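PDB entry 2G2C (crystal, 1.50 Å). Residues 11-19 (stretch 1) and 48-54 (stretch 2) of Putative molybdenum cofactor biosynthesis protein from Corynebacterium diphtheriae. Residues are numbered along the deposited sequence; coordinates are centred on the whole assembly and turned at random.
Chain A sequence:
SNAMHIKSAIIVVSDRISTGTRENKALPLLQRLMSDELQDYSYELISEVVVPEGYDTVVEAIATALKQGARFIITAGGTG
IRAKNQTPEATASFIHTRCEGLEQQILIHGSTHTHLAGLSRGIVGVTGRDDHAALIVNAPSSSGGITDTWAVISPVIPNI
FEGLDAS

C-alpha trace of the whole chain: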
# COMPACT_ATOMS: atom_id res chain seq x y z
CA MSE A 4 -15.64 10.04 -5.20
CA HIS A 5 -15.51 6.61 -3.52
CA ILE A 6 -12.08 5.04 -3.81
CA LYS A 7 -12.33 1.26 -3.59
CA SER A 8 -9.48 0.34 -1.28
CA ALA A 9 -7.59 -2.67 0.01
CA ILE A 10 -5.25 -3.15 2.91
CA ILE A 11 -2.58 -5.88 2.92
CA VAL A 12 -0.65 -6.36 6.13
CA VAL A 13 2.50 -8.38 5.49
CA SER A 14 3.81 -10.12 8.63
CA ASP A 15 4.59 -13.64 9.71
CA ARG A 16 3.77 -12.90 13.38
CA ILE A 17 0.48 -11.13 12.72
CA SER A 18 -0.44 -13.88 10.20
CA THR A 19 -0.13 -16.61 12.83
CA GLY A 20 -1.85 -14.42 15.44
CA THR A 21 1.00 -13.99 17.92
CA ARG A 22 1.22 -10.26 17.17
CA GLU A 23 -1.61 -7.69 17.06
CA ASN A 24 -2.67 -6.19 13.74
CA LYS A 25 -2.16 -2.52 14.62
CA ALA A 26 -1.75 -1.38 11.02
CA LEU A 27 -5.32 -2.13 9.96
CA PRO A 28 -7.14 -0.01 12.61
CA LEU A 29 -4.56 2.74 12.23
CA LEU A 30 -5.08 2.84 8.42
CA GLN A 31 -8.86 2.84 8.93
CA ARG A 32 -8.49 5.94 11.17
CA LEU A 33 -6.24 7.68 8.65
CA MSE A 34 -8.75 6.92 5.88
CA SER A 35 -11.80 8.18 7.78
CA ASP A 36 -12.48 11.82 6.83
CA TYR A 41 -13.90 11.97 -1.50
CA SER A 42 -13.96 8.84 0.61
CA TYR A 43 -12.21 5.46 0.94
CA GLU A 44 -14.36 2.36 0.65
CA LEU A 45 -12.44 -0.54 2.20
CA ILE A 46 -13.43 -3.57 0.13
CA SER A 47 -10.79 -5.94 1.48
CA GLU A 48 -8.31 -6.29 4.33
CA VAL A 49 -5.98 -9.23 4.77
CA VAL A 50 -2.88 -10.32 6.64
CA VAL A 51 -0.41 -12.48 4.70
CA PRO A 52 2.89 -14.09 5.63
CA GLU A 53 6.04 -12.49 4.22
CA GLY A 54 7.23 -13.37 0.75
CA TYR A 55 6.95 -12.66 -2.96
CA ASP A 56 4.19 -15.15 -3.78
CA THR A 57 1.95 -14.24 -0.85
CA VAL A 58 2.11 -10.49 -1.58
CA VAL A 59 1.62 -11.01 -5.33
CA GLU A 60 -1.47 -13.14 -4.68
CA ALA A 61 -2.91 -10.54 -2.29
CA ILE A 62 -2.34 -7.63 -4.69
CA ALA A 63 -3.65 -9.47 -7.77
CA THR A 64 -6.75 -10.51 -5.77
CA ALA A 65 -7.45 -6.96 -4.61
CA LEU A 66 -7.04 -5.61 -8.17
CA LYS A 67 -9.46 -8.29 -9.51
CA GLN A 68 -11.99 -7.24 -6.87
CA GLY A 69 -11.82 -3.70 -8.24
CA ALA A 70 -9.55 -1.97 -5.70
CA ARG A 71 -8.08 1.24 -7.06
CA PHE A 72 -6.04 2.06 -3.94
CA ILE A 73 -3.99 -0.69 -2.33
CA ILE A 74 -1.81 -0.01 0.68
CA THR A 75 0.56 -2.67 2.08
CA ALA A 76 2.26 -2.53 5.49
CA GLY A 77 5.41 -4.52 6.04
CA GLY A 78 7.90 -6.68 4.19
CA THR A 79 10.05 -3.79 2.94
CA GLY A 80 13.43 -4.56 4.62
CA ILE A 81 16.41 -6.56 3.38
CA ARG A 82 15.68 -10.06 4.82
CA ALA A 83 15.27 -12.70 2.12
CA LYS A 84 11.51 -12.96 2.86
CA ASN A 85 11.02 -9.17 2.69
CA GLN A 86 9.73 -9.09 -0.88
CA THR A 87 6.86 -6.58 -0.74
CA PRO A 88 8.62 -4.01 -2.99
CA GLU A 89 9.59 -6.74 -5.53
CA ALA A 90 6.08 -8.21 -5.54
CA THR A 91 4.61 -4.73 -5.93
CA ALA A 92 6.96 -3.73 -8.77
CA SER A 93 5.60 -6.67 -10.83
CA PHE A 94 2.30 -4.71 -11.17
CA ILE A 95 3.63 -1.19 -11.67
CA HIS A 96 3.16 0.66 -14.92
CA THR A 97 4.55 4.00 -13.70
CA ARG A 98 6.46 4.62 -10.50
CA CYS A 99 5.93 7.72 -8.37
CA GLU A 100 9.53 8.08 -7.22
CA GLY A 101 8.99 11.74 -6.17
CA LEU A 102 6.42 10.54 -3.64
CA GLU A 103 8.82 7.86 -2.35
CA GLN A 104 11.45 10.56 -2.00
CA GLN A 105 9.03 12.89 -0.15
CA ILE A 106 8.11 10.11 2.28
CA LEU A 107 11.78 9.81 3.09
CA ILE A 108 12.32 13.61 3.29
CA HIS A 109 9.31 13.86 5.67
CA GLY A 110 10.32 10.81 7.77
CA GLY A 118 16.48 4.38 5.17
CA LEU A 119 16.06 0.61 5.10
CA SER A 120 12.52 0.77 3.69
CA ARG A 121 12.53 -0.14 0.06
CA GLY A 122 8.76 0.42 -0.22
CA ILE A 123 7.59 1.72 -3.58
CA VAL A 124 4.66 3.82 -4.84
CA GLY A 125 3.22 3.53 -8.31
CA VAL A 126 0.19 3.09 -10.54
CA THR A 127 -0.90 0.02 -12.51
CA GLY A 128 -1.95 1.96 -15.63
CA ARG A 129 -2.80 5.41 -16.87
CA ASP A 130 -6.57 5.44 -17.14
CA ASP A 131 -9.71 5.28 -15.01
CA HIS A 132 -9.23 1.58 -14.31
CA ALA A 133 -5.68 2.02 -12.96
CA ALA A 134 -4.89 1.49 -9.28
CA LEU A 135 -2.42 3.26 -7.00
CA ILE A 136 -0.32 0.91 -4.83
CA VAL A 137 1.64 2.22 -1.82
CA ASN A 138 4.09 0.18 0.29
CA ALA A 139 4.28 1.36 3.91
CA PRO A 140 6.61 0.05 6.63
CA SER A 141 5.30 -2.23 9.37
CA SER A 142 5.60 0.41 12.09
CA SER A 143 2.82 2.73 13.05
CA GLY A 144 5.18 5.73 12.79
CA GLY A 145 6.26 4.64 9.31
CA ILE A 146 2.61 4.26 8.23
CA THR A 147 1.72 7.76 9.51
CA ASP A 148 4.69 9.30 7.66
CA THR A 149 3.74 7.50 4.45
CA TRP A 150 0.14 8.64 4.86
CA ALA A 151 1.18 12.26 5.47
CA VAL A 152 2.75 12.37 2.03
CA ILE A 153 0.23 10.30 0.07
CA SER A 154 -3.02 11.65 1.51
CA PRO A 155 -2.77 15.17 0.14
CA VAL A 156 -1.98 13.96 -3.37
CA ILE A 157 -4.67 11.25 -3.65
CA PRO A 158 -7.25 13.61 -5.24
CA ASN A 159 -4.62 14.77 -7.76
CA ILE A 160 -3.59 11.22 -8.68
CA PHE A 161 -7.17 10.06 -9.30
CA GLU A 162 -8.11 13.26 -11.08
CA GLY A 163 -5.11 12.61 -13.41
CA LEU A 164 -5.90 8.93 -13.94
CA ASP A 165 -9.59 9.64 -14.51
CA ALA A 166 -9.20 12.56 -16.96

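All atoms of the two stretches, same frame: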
# COMPACT_ATOMS: atom_id res chain seq x y z
N ILE A 11 -3.31 -4.60 2.85
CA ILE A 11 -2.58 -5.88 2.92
C ILE A 11 -1.48 -5.76 3.96
O ILE A 11 -0.51 -5.01 3.76
CB ILE A 11 -1.96 -6.26 1.55
CG1 ILE A 11 -3.10 -6.38 0.52
CG2 ILE A 11 -1.13 -7.52 1.68
CD1 ILE A 11 -2.61 -6.39 -0.97
N VAL A 12 -1.68 -6.41 5.10
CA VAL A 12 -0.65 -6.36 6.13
C VAL A 12 0.25 -7.59 5.97
O VAL A 12 -0.21 -8.71 5.93
CB VAL A 12 -1.30 -6.30 7.54
CG1 VAL A 12 -0.25 -6.48 8.61
CG2 VAL A 12 -2.05 -4.98 7.71
N VAL A 13 1.55 -7.34 5.84
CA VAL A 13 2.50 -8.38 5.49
C VAL A 13 3.36 -8.66 6.73
O VAL A 13 4.19 -7.80 7.14
CB VAL A 13 3.38 -7.93 4.28
CG1 VAL A 13 4.38 -9.03 3.86
CG2 VAL A 13 2.51 -7.46 3.07
N SER A 14 3.15 -9.82 7.35
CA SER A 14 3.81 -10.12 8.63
C SER A 14 3.60 -11.55 9.03
O SER A 14 2.46 -11.97 9.15
CB SER A 14 3.20 -9.26 9.74
OG SER A 14 3.64 -9.68 11.05
N ASP A 15 4.69 -12.27 9.24
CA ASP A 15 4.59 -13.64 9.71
C ASP A 15 3.89 -13.70 11.07
O ASP A 15 2.95 -14.48 11.24
CB ASP A 15 5.98 -14.27 9.76
CG ASP A 15 6.51 -14.56 8.36
OD1 ASP A 15 5.69 -14.62 7.44
OD2 ASP A 15 7.73 -14.80 8.21
N ARG A 16 4.30 -12.84 12.00
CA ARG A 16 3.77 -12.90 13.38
C ARG A 16 2.30 -12.49 13.44
O ARG A 16 1.50 -13.12 14.15
CB ARG A 16 4.60 -12.04 14.32
CG ARG A 16 6.07 -12.49 14.49
CD ARG A 16 6.25 -13.45 15.65
NE ARG A 16 5.64 -12.95 16.88
CZ ARG A 16 5.72 -13.53 18.07
NH1 ARG A 16 6.39 -14.67 18.23
NH2 ARG A 16 5.11 -12.98 19.12
N ILE A 17 1.90 -11.47 12.70
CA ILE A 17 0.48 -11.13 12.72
C ILE A 17 -0.32 -12.24 12.04
O ILE A 17 -1.40 -12.60 12.51
CB ILE A 17 0.22 -9.74 12.06
CG1 ILE A 17 1.05 -8.66 12.78
CG2 ILE A 17 -1.28 -9.41 12.08
CD1 ILE A 17 1.06 -7.30 12.10
N SER A 18 0.23 -12.81 10.96
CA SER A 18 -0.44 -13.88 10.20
C SER A 18 -0.82 -15.08 11.05
O SER A 18 -1.92 -15.63 10.93
CB SER A 18 0.41 -14.34 9.00
OG SER A 18 -0.34 -15.24 8.18
N THR A 19 0.10 -15.47 11.92
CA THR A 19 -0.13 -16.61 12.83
C THR A 19 -0.97 -16.21 14.06
O THR A 19 -1.58 -17.07 14.72
CB THR A 19 1.19 -17.22 13.28
OG1 THR A 19 1.93 -16.26 14.03
CG2 THR A 19 2.03 -17.65 12.08
N GLU A 48 -9.53 -6.38 3.52
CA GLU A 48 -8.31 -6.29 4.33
C GLU A 48 -7.86 -7.69 4.64
O GLU A 48 -8.68 -8.58 4.92
CB GLU A 48 -8.50 -5.48 5.61
CG GLU A 48 -9.55 -6.03 6.55
CD GLU A 48 -9.07 -7.15 7.49
OE1 GLU A 48 -9.95 -7.77 8.12
OE2 GLU A 48 -7.85 -7.42 7.61
N VAL A 49 -6.56 -7.92 4.50
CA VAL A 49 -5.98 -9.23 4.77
C VAL A 49 -4.65 -9.08 5.48
O VAL A 49 -4.04 -8.00 5.48
CB VAL A 49 -5.80 -10.07 3.46
CG1 VAL A 49 -7.11 -10.16 2.68
CG2 VAL A 49 -4.74 -9.43 2.57
N VAL A 50 -4.22 -10.18 6.12
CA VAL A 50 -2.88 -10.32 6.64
C VAL A 50 -2.29 -11.51 5.89
O VAL A 50 -2.95 -12.58 5.77
CB VAL A 50 -2.87 -10.63 8.16
CG1 VAL A 50 -1.42 -10.88 8.61
CG2 VAL A 50 -3.55 -9.51 8.92
N VAL A 51 -1.08 -11.36 5.37
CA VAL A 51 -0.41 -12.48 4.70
C VAL A 51 0.98 -12.66 5.32
O VAL A 51 1.56 -11.70 5.82
CB VAL A 51 -0.32 -12.22 3.13
CG1 VAL A 51 -1.72 -12.12 2.54
CG2 VAL A 51 0.54 -10.98 2.80
N PRO A 52 1.51 -13.89 5.26
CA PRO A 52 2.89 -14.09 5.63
C PRO A 52 3.81 -13.31 4.67
O PRO A 52 3.42 -12.94 3.55
CB PRO A 52 3.13 -15.60 5.40
CG PRO A 52 1.77 -16.19 5.32
CD PRO A 52 0.83 -15.12 4.83
N GLU A 53 5.06 -13.12 5.10
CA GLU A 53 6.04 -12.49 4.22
C GLU A 53 6.34 -13.32 3.00
O GLU A 53 6.27 -14.55 3.03
CB GLU A 53 7.34 -12.27 4.99
CG GLU A 53 7.10 -11.35 6.11
CD GLU A 53 7.95 -10.13 6.05
OE1 GLU A 53 8.28 -9.70 4.90
OE2 GLU A 53 8.25 -9.60 7.15
N GLY A 54 6.72 -12.66 1.92
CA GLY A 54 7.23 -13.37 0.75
C GLY A 54 6.76 -12.72 -0.54
O GLY A 54 5.83 -11.91 -0.54
O HOH W 1 7.19 -10.84 9.31
O HOH W 2 6.96 -16.12 5.42
O HOH W 3 -2.82 -14.90 7.38

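The two stretches are joined as neighbouring parallel β-strands, and the pairing continues beyond the strand ends through a side-chain-to-backbone hydrogen bond and bridging waters where stretch 1 turns into a helix. Residues 11-13 and 48-51 run in the same direction, their axes 16° apart, with Ile11, Val12 and Val13 in register with Val49, Val50 and Val51. Val12 forms the centre of the ladder: its N donates to Val49 O (2.9 Å), and its O accepts from Val51 N (2.8 Å). Ser14 N then donates to Val51 O (2.9 Å), extending the pattern one residue past the strand.

β-branched residues, well suited to extended backbone, line both faces of this pairing. On one face, Ile11 CG2 and Val13 CG2 each lie 4.0 Å from Val51 CG2, so Val51 packs against both, while Ile11 CG1 meets Val49 CG2, also at 4.0 Å. On the other face, Val50 packs beside Val12 and reaches the helix, its CG1 lying 3.8 Å from Ile17 CG2 and 3.5 Å from Ser18 N. Val50 is the residue most covered by the opposing stretch; altogether the contact buries 587 Å².

Ser14 also begins the helix: its OG accepts from Ile17 N (3.0 Å), capping the first turn. Asp15, in that turn, has its CA-to-CB bond directed sideways, but its m rotamer brings OD1 within 2.9 Å of Glu53 N, which donates to it. The carboxylate thereby satisfies a backbone amide beyond the end of strand 48-51, just after Pro52, which has no amide hydrogen to offer. Waters reinforce this junction. One links Asp15 N to Glu53 OE2 (2.9 and 2.7 Å), another donates to Asp15 OD1 and Glu53 O (2.8 and 2.9 Å), and a third bridges Ser18 OG and Val50 O (2.6 and 2.8 Å).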